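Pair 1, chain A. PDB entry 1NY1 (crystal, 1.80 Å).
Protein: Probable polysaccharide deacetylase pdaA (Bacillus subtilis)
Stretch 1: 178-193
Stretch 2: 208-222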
# COMPACT_ATOMS: atom_id res chain seq x y z
N GLY A 178 -7.04 -3.87 -19.31
CA GLY A 178 -7.00 -2.55 -19.92
C GLY A 178 -7.29 -1.37 -19.02
O GLY A 178 -7.54 -1.51 -17.82
N LYS A 179 -7.25 -0.19 -19.63
CA LYS A 179 -7.46 1.05 -18.90
C LYS A 179 -8.84 1.23 -18.30
O LYS A 179 -8.97 1.57 -17.13
CB LYS A 179 -7.15 2.24 -19.80
CG LYS A 179 -7.04 3.54 -19.03
CD LYS A 179 -6.82 4.74 -19.92
CE LYS A 179 -8.08 5.15 -20.65
NZ LYS A 179 -7.93 6.50 -21.29
N LYS A 180 -9.88 1.03 -19.11
CA LYS A 180 -11.23 1.21 -18.62
C LYS A 180 -11.55 0.36 -17.40
O LYS A 180 -12.17 0.85 -16.45
CB LYS A 180 -12.23 0.92 -19.75
CG LYS A 180 -13.69 1.07 -19.35
CD LYS A 180 -14.60 0.80 -20.54
CE LYS A 180 -16.05 0.62 -20.11
NZ LYS A 180 -16.55 1.78 -19.34
N TYR A 181 -11.13 -0.90 -17.39
CA TYR A 181 -11.40 -1.77 -16.25
C TYR A 181 -10.89 -1.19 -14.94
O TYR A 181 -11.61 -1.12 -13.94
CB TYR A 181 -10.78 -3.15 -16.46
CG TYR A 181 -11.15 -4.14 -15.38
CD1 TYR A 181 -12.39 -4.78 -15.39
CD2 TYR A 181 -10.27 -4.43 -14.33
CE1 TYR A 181 -12.76 -5.67 -14.38
CE2 TYR A 181 -10.63 -5.32 -13.31
CZ TYR A 181 -11.88 -5.94 -13.35
OH TYR A 181 -12.25 -6.82 -12.36
N ALA A 182 -9.62 -0.77 -14.94
CA ALA A 182 -8.98 -0.21 -13.75
C ALA A 182 -9.57 1.15 -13.38
O ALA A 182 -9.84 1.42 -12.21
CB ALA A 182 -7.48 -0.06 -13.99
N TYR A 183 -9.73 2.00 -14.38
CA TYR A 183 -10.29 3.32 -14.17
C TYR A 183 -11.68 3.23 -13.53
O TYR A 183 -11.94 3.86 -12.51
CB TYR A 183 -10.37 4.08 -15.50
CG TYR A 183 -11.17 5.36 -15.43
CD1 TYR A 183 -12.53 5.36 -15.71
CD2 TYR A 183 -10.56 6.56 -15.06
CE1 TYR A 183 -13.28 6.53 -15.62
CE2 TYR A 183 -11.31 7.74 -14.97
CZ TYR A 183 -12.66 7.71 -15.25
OH TYR A 183 -13.40 8.87 -15.16
N ASP A 184 -12.55 2.42 -14.11
CA ASP A 184 -13.90 2.27 -13.58
C ASP A 184 -13.91 1.84 -12.12
O ASP A 184 -14.76 2.29 -11.34
CB ASP A 184 -14.72 1.29 -14.42
CG ASP A 184 -15.16 1.88 -15.74
OD1 ASP A 184 -15.13 3.13 -15.86
OD2 ASP A 184 -15.56 1.12 -16.64
N HIS A 185 -12.99 0.96 -11.73
CA HIS A 185 -12.93 0.52 -10.34
C HIS A 185 -12.47 1.62 -9.39
O HIS A 185 -13.02 1.76 -8.30
CB HIS A 185 -12.01 -0.70 -10.20
CG HIS A 185 -12.74 -2.00 -10.29
ND1 HIS A 185 -12.49 -2.93 -11.27
CD2 HIS A 185 -13.73 -2.52 -9.52
CE1 HIS A 185 -13.30 -3.97 -11.11
NE2 HIS A 185 -14.06 -3.74 -10.06
N MSE A 186 -11.48 2.40 -9.80
CA MSE A 186 -10.97 3.47 -8.96
C MSE A 186 -11.99 4.58 -8.75
O MSE A 186 -12.00 5.23 -7.71
CB MSE A 186 -9.69 4.04 -9.55
CG MSE A 186 -8.53 3.07 -9.47
SE MSE A 186 -6.84 3.85 -9.98
CE MSE A 186 -6.86 3.48 -11.86
N ILE A 187 -12.86 4.77 -9.73
CA ILE A 187 -13.89 5.79 -9.64
C ILE A 187 -15.08 5.26 -8.82
O ILE A 187 -15.55 5.93 -7.90
CB ILE A 187 -14.39 6.21 -11.04
CG1 ILE A 187 -13.24 6.85 -11.83
CG2 ILE A 187 -15.60 7.14 -10.91
CD1 ILE A 187 -12.67 8.13 -11.22
N LYS A 188 -15.54 4.06 -9.15
CA LYS A 188 -16.68 3.47 -8.46
C LYS A 188 -16.44 3.16 -6.99
O LYS A 188 -17.33 3.38 -6.16
CB LYS A 188 -17.13 2.20 -9.19
CG LYS A 188 -18.36 1.53 -8.58
CD LYS A 188 -19.13 0.70 -9.60
CE LYS A 188 -18.27 -0.40 -10.20
NZ LYS A 188 -18.91 -1.05 -11.38
N GLN A 189 -15.25 2.67 -6.65
CA GLN A 189 -14.97 2.33 -5.26
C GLN A 189 -14.50 3.49 -4.40
O GLN A 189 -14.32 3.34 -3.20
CB GLN A 189 -13.93 1.20 -5.19
CG GLN A 189 -14.46 -0.11 -5.76
CD GLN A 189 -13.52 -1.28 -5.55
OE1 GLN A 189 -13.05 -1.52 -4.44
NE2 GLN A 189 -13.25 -2.03 -6.61
N ALA A 190 -14.31 4.66 -5.01
CA ALA A 190 -13.84 5.82 -4.27
C ALA A 190 -14.72 6.18 -3.09
O ALA A 190 -15.95 6.10 -3.16
CB ALA A 190 -13.71 7.02 -5.21
N HIS A 191 -14.08 6.57 -2.00
CA HIS A 191 -14.79 6.99 -0.81
C HIS A 191 -13.89 7.81 0.10
O HIS A 191 -12.66 7.76 -0.01
CB HIS A 191 -15.36 5.78 -0.05
CG HIS A 191 -14.36 4.69 0.23
ND1 HIS A 191 -13.56 4.68 1.35
CD2 HIS A 191 -14.05 3.57 -0.47
CE1 HIS A 191 -12.81 3.59 1.34
NE2 HIS A 191 -13.09 2.91 0.25
N PRO A 192 -14.50 8.61 0.98
CA PRO A 192 -13.74 9.44 1.91
C PRO A 192 -12.82 8.58 2.77
O PRO A 192 -13.24 7.56 3.33
CB PRO A 192 -14.84 10.11 2.73
CG PRO A 192 -15.92 10.30 1.70
CD PRO A 192 -15.93 8.97 0.99
N GLY A 193 -11.55 8.98 2.84
CA GLY A 193 -10.59 8.24 3.63
C GLY A 193 -10.09 6.94 3.02
O GLY A 193 -9.37 6.19 3.67
N ALA A 208 -4.67 4.64 -16.61
CA ALA A 208 -5.91 4.58 -15.84
C ALA A 208 -5.76 5.46 -14.60
O ALA A 208 -6.67 6.22 -14.26
CB ALA A 208 -6.22 3.13 -15.42
N LEU A 209 -4.61 5.38 -13.94
CA LEU A 209 -4.35 6.18 -12.75
C LEU A 209 -4.36 7.67 -13.08
O LEU A 209 -4.89 8.49 -12.32
CB LEU A 209 -3.01 5.81 -12.13
CG LEU A 209 -2.58 6.56 -10.86
CD1 LEU A 209 -3.54 6.26 -9.71
CD2 LEU A 209 -1.17 6.14 -10.48
N ASP A 210 -3.78 8.02 -14.22
CA ASP A 210 -3.73 9.42 -14.66
C ASP A 210 -5.18 9.95 -14.77
O ASP A 210 -5.50 11.01 -14.22
CB ASP A 210 -3.02 9.49 -16.02
CG ASP A 210 -2.71 10.91 -16.46
OD1 ASP A 210 -3.02 11.88 -15.73
OD2 ASP A 210 -2.13 11.05 -17.55
N ASP A 211 -6.04 9.21 -15.45
CA ASP A 211 -7.44 9.61 -15.62
C ASP A 211 -8.20 9.63 -14.30
O ASP A 211 -9.01 10.52 -14.05
CB ASP A 211 -8.17 8.66 -16.58
CG ASP A 211 -7.65 8.75 -18.01
OD1 ASP A 211 -6.78 9.60 -18.28
OD2 ASP A 211 -8.11 7.96 -18.85
N ALA A 212 -7.95 8.63 -13.46
CA ALA A 212 -8.61 8.52 -12.17
C ALA A 212 -8.29 9.71 -11.27
O ALA A 212 -9.18 10.28 -10.66
CB ALA A 212 -8.22 7.22 -11.48
N ILE A 213 -7.01 10.07 -11.19
CA ILE A 213 -6.64 11.21 -10.35
C ILE A 213 -7.27 12.48 -10.91
O ILE A 213 -7.87 13.26 -10.17
CB ILE A 213 -5.11 11.39 -10.28
CG1 ILE A 213 -4.48 10.20 -9.56
CG2 ILE A 213 -4.77 12.69 -9.54
CD1 ILE A 213 -2.97 10.20 -9.60
N THR A 214 -7.15 12.68 -12.21
CA THR A 214 -7.73 13.86 -12.83
C THR A 214 -9.21 13.98 -12.48
O THR A 214 -9.64 14.99 -11.94
CB THR A 214 -7.57 13.82 -14.37
OG1 THR A 214 -6.19 13.74 -14.71
CG2 THR A 214 -8.16 15.09 -14.99
N ASP A 215 -9.99 12.94 -12.76
CA ASP A 215 -11.43 12.97 -12.48
C ASP A 215 -11.79 13.00 -11.00
O ASP A 215 -12.79 13.63 -10.62
CB ASP A 215 -12.14 11.81 -13.17
CG ASP A 215 -12.11 11.93 -14.68
OD1 ASP A 215 -12.39 13.04 -15.20
OD2 ASP A 215 -11.81 10.92 -15.35
N LEU A 216 -11.01 12.33 -10.16
CA LEU A 216 -11.30 12.32 -8.73
C LEU A 216 -11.03 13.71 -8.15
O LEU A 216 -11.77 14.18 -7.28
CB LEU A 216 -10.45 11.26 -8.02
CG LEU A 216 -11.00 9.83 -8.20
CD1 LEU A 216 -9.98 8.80 -7.73
CD2 LEU A 216 -12.29 9.69 -7.42
N LYS A 217 -9.99 14.38 -8.65
CA LYS A 217 -9.68 15.72 -8.17
C LYS A 217 -10.83 16.66 -8.55
O LYS A 217 -11.26 17.48 -7.73
CB LYS A 217 -8.39 16.25 -8.80
CG LYS A 217 -7.12 15.79 -8.09
CD LYS A 217 -5.92 16.54 -8.64
CE LYS A 217 -4.65 16.21 -7.87
NZ LYS A 217 -3.47 16.98 -8.38
N LYS A 218 -11.32 16.53 -9.78
CA LYS A 218 -12.42 17.37 -10.23
C LYS A 218 -13.65 17.19 -9.34
O LYS A 218 -14.38 18.15 -9.09
CB LYS A 218 -12.78 17.05 -11.69
CG LYS A 218 -13.87 17.96 -12.25
CD LYS A 218 -14.14 17.70 -13.72
CE LYS A 218 -15.21 18.66 -14.25
NZ LYS A 218 -15.49 18.45 -15.69
N GLN A 219 -13.87 15.97 -8.86
CA GLN A 219 -15.00 15.68 -7.98
C GLN A 219 -14.84 16.34 -6.62
O GLN A 219 -15.81 16.46 -5.86
CB GLN A 219 -15.14 14.17 -7.76
CG GLN A 219 -15.68 13.40 -8.94
CD GLN A 219 -15.85 11.93 -8.62
OE1 GLN A 219 -16.40 11.57 -7.57
NE2 GLN A 219 -15.39 11.07 -9.52
N GLY A 220 -13.62 16.76 -6.29
CA GLY A 220 -13.39 17.40 -5.01
C GLY A 220 -12.53 16.60 -4.05
O GLY A 220 -12.46 16.93 -2.87
N TYR A 221 -11.90 15.55 -4.55
CA TYR A 221 -11.02 14.71 -3.73
C TYR A 221 -9.61 15.27 -3.69
O TYR A 221 -9.14 15.87 -4.66
CB TYR A 221 -10.94 13.28 -4.29
CG TYR A 221 -12.05 12.35 -3.85
CD1 TYR A 221 -12.02 11.75 -2.59
CD2 TYR A 221 -13.13 12.09 -4.68
CE1 TYR A 221 -13.05 10.90 -2.18
CE2 TYR A 221 -14.16 11.24 -4.28
CZ TYR A 221 -14.11 10.65 -3.03
OH TYR A 221 -15.14 9.83 -2.63
N THR A 222 -8.96 15.07 -2.55
CA THR A 222 -7.58 15.50 -2.34
C THR A 222 -6.80 14.23 -2.03
O THR A 222 -7.29 13.36 -1.31
CB THR A 222 -7.46 16.46 -1.12
OG1 THR A 222 -8.05 17.73 -1.45
CG2 THR A 222 -6.00 16.67 -0.74
O HOH W 1 -16.31 8.56 -7.80

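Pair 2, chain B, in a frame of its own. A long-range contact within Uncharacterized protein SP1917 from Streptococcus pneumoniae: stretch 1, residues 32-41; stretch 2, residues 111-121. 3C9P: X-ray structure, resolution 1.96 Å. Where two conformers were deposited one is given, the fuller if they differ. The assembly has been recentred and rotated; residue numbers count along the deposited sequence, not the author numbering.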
# COMPACT_ATOMS: atom_id res chain seq x y z
N GLU B 32 0.24 2.67 12.75
CA GLU B 32 0.39 4.04 12.27
C GLU B 32 1.34 4.13 11.07
O GLU B 32 1.09 4.90 10.16
CB GLU B 32 0.84 4.99 13.40
CG GLU B 32 0.72 6.48 13.05
CD GLU B 32 -0.72 6.99 12.72
OE1 GLU B 32 -1.73 6.46 13.23
OE2 GLU B 32 -0.82 7.97 11.95
N SER B 33 2.40 3.32 11.03
CA SER B 33 3.35 3.35 9.92
C SER B 33 2.71 2.95 8.59
O SER B 33 3.05 3.50 7.52
CB SER B 33 4.54 2.43 10.20
OG SER B 33 5.11 2.71 11.45
N VAL B 34 1.80 1.99 8.66
CA VAL B 34 1.04 1.53 7.50
C VAL B 34 0.14 2.64 6.99
O VAL B 34 0.12 2.90 5.77
CB VAL B 34 0.20 0.25 7.79
CG1 VAL B 34 -0.60 -0.17 6.54
CG2 VAL B 34 1.12 -0.89 8.20
N HIS B 35 -0.60 3.28 7.90
CA HIS B 35 -1.45 4.41 7.49
C HIS B 35 -0.62 5.48 6.78
O HIS B 35 -1.06 6.05 5.79
CB HIS B 35 -2.15 5.11 8.68
CG HIS B 35 -2.86 4.19 9.63
ND1 HIS B 35 -3.52 3.04 9.23
CD2 HIS B 35 -3.04 4.29 10.96
CE1 HIS B 35 -4.04 2.45 10.29
NE2 HIS B 35 -3.77 3.19 11.35
N GLN B 36 0.55 5.79 7.35
CA GLN B 36 1.44 6.84 6.83
C GLN B 36 1.92 6.53 5.40
O GLN B 36 1.86 7.39 4.53
CB GLN B 36 2.61 7.09 7.81
CG GLN B 36 2.17 7.87 9.10
CD GLN B 36 3.17 7.83 10.27
OE1 GLN B 36 4.17 7.08 10.25
NE2 GLN B 36 2.89 8.62 11.31
N VAL B 37 2.40 5.31 5.16
CA VAL B 37 2.87 4.98 3.78
C VAL B 37 1.69 4.85 2.79
O VAL B 37 1.83 5.17 1.61
CB VAL B 37 3.82 3.72 3.68
CG1 VAL B 37 5.07 3.87 4.64
CG2 VAL B 37 3.06 2.41 3.96
N THR B 38 0.52 4.41 3.26
CA THR B 38 -0.65 4.31 2.41
C THR B 38 -1.09 5.73 1.99
O THR B 38 -1.37 5.98 0.82
CB THR B 38 -1.81 3.58 3.12
OG1 THR B 38 -1.36 2.27 3.50
CG2 THR B 38 -3.04 3.46 2.19
N SER B 39 -1.18 6.62 2.97
CA SER B 39 -1.50 8.03 2.72
C SER B 39 -0.52 8.69 1.73
O SER B 39 -0.92 9.37 0.78
CB SER B 39 -1.46 8.79 4.05
OG SER B 39 -1.72 10.18 3.84
N TRP B 40 0.77 8.47 1.94
CA TRP B 40 1.81 8.99 1.05
C TRP B 40 1.60 8.53 -0.40
O TRP B 40 1.58 9.33 -1.33
CB TRP B 40 3.19 8.57 1.56
CG TRP B 40 4.30 9.03 0.66
CD1 TRP B 40 4.85 10.27 0.58
CD2 TRP B 40 4.98 8.23 -0.29
NE1 TRP B 40 5.84 10.29 -0.36
CE2 TRP B 40 5.95 9.04 -0.90
CE3 TRP B 40 4.89 6.88 -0.65
CZ2 TRP B 40 6.80 8.56 -1.89
CZ3 TRP B 40 5.73 6.40 -1.64
CH2 TRP B 40 6.69 7.24 -2.23
N LEU B 41 1.39 7.23 -0.57
CA LEU B 41 1.23 6.64 -1.90
C LEU B 41 0.01 7.15 -2.65
O LEU B 41 0.10 7.50 -3.84
CB LEU B 41 1.14 5.10 -1.80
CG LEU B 41 0.80 4.39 -3.10
CD1 LEU B 41 1.95 4.56 -4.14
CD2 LEU B 41 0.53 2.92 -2.84
N THR B 111 11.08 2.41 9.56
CA THR B 111 10.01 3.29 9.99
C THR B 111 9.35 3.86 8.73
O THR B 111 9.90 3.74 7.61
CB THR B 111 10.53 4.45 10.84
OG1 THR B 111 11.39 5.24 10.02
CG2 THR B 111 11.33 3.93 12.07
N SER B 112 8.20 4.50 8.88
CA SER B 112 7.58 5.11 7.73
C SER B 112 8.43 6.25 7.20
O SER B 112 8.51 6.45 5.99
CB SER B 112 6.14 5.56 8.03
OG SER B 112 6.12 6.51 9.07
N GLN B 113 9.08 7.00 8.10
CA GLN B 113 10.03 8.06 7.71
C GLN B 113 11.14 7.49 6.81
O GLN B 113 11.48 8.05 5.75
CB GLN B 113 10.61 8.75 8.95
CG GLN B 113 11.55 9.93 8.65
CD GLN B 113 12.28 10.45 9.90
OE1 GLN B 113 11.90 10.16 11.03
NE2 GLN B 113 13.34 11.22 9.68
N GLN B 114 11.72 6.36 7.22
CA GLN B 114 12.77 5.71 6.40
C GLN B 114 12.28 5.23 5.02
O GLN B 114 12.98 5.31 4.01
CB GLN B 114 13.38 4.54 7.15
CG GLN B 114 14.32 4.99 8.28
CD GLN B 114 14.75 3.86 9.18
OE1 GLN B 114 13.96 2.95 9.47
NE2 GLN B 114 16.01 3.89 9.62
N VAL B 115 11.05 4.72 4.99
CA VAL B 115 10.44 4.30 3.74
C VAL B 115 10.21 5.48 2.78
O VAL B 115 10.57 5.38 1.60
CB VAL B 115 9.14 3.50 4.01
CG1 VAL B 115 8.42 3.20 2.70
CG2 VAL B 115 9.50 2.21 4.70
N LEU B 116 9.63 6.56 3.27
CA LEU B 116 9.45 7.76 2.47
C LEU B 116 10.81 8.31 2.02
O LEU B 116 10.97 8.71 0.87
CB LEU B 116 8.68 8.85 3.25
CG LEU B 116 7.15 8.93 3.07
CD1 LEU B 116 6.45 7.61 3.34
CD2 LEU B 116 6.53 10.08 3.94
N GLU B 117 11.79 8.31 2.93
CA GLU B 117 13.11 8.83 2.59
C GLU B 117 13.75 8.03 1.46
O GLU B 117 14.47 8.58 0.64
CB GLU B 117 14.01 8.89 3.82
CG GLU B 117 13.68 10.10 4.69
CD GLU B 117 14.58 10.23 5.90
OE1 GLU B 117 15.66 9.61 5.90
OE2 GLU B 117 14.20 10.96 6.84
N LYS B 118 13.45 6.73 1.41
CA LYS B 118 13.92 5.85 0.35
C LYS B 118 13.43 6.28 -1.03
O LYS B 118 14.17 6.17 -2.02
CB LYS B 118 13.46 4.42 0.64
CG LYS B 118 14.08 3.33 -0.21
CD LYS B 118 13.67 1.93 0.34
CE LYS B 118 14.60 1.44 1.46
NZ LYS B 118 16.01 1.23 0.95
N TYR B 119 12.19 6.75 -1.11
CA TYR B 119 11.57 6.94 -2.41
C TYR B 119 11.41 8.40 -2.78
O TYR B 119 11.18 8.71 -3.95
CB TYR B 119 10.23 6.19 -2.49
CG TYR B 119 10.41 4.68 -2.45
CD1 TYR B 119 11.00 4.00 -3.51
CD2 TYR B 119 10.03 3.93 -1.30
CE1 TYR B 119 11.20 2.60 -3.46
CE2 TYR B 119 10.22 2.53 -1.25
CZ TYR B 119 10.77 1.87 -2.34
OH TYR B 119 10.96 0.50 -2.30
N GLU B 120 11.52 9.30 -1.81
CA GLU B 120 11.42 10.71 -2.14
C GLU B 120 12.74 11.13 -2.78
O GLU B 120 13.84 10.89 -2.27
CB GLU B 120 10.92 11.57 -0.97
CG GLU B 120 9.37 11.51 -0.82
CD GLU B 120 8.76 12.47 0.22
OE1 GLU B 120 9.36 12.68 1.29
OE2 GLU B 120 7.65 12.99 -0.03
N LYS B 121 12.64 11.66 -3.99
CA LYS B 121 13.85 11.98 -4.72
C LYS B 121 14.00 13.49 -4.83
O LYS B 121 13.03 14.17 -5.13
CB LYS B 121 13.84 11.33 -6.09
CG LYS B 121 13.65 9.81 -6.05
CD LYS B 121 14.87 9.09 -5.47
CE LYS B 121 14.63 7.56 -5.51
NZ LYS B 121 15.75 6.81 -4.91
O HOH W 2 7.24 4.62 11.66

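Both pairs set two helices side by side, running in nearly the same direction: the angle between their N-to-C axes is 30° in pair 1 and 26° in pair 2, with closest approaches of 8.7 and 9.6 Å. Fourteen central residues superpose with an RMSD of 0.5 Å, so the differences lie mainly in the side chains.

The clearest match is Met186(A) with Gln36(B), facing Ala212(A) and Ser112(B). After superposition CA of Met186(A) falls 0.1 Å from CA of Gln36(B), and CA of Ala212(A) 0.6 Å from CA of Ser112(B), yet the chemistry differs. In pair 1, a selenomethionine, long and flexible, lies against a small methyl group, SE of Met186(A) being 3.9 Å from CB of Ala212(A); its CE also reaches CB of Ala208(A) at 3.6 Å. In pair 2 the contact is polar: OG of Ser112(B) donates to OE1 of Gln36(B) at a very short 2.3 Å. Alanine and serine are both small enough to let the partner helix come near, but serine adds a hydroxyl that glutamine can accept from.

At the next position along the first helix Ile187(A) matches Val37(B), and one turn beyond Ala212(A) and Ser112(B) on the second, Leu216(A) matches Leu116(B). Both Ile187(A) and Val37(B) are beta-branched apolar residues that pack against the matched leucine. Ile187(A) sits as a knob among Leu216(A), Ala212(A), Asp215(A) and Gln219(A), its CD1 3.8 Å from CG of Leu216(A). The shorter Val37(B) touches CD1 of Leu116(B) with CG1 at 4.2 Å and also meets CG1 of Val115(B) with CG1 at 3.9 Å. Val115(B) takes the place of Asp215(A), which also borders Ile187(A) and whose OD2 accepts a hydrogen bond from OH of Tyr183(A) at 2.6 Å. The long tyrosine spans the distance to that carboxylate; its counterpart, Ser33(B), is too short for such a reach and is linked to the other helix through water 2, which lies 2.9 Å from OG of Ser33(B) and accepts from N of Ser112(B) at 2.9 Å.

About one turn further along the first stretch, the matched leucine meets very different partners. Ala190(A) offers only a methyl, CB lying 3.7 Å from CD2 of Leu216(A), and the OH of Tyr221(A) approaches the backbone there, 3.4 Å from CA of His191(A). Trp40(B) covers far more: CG of Leu116(B) stands over the face of its five-membered ring, 3.7 Å from the centroid, a CH-pi contact, while its NE1 donates to OE2 of Glu120(B) at 3.3 Å. A broad indole can thus pack and hydrogen bond at once. Glu120(B) corresponds to Gly220(A), whose positive phi closes a Schellman motif and suits glycine.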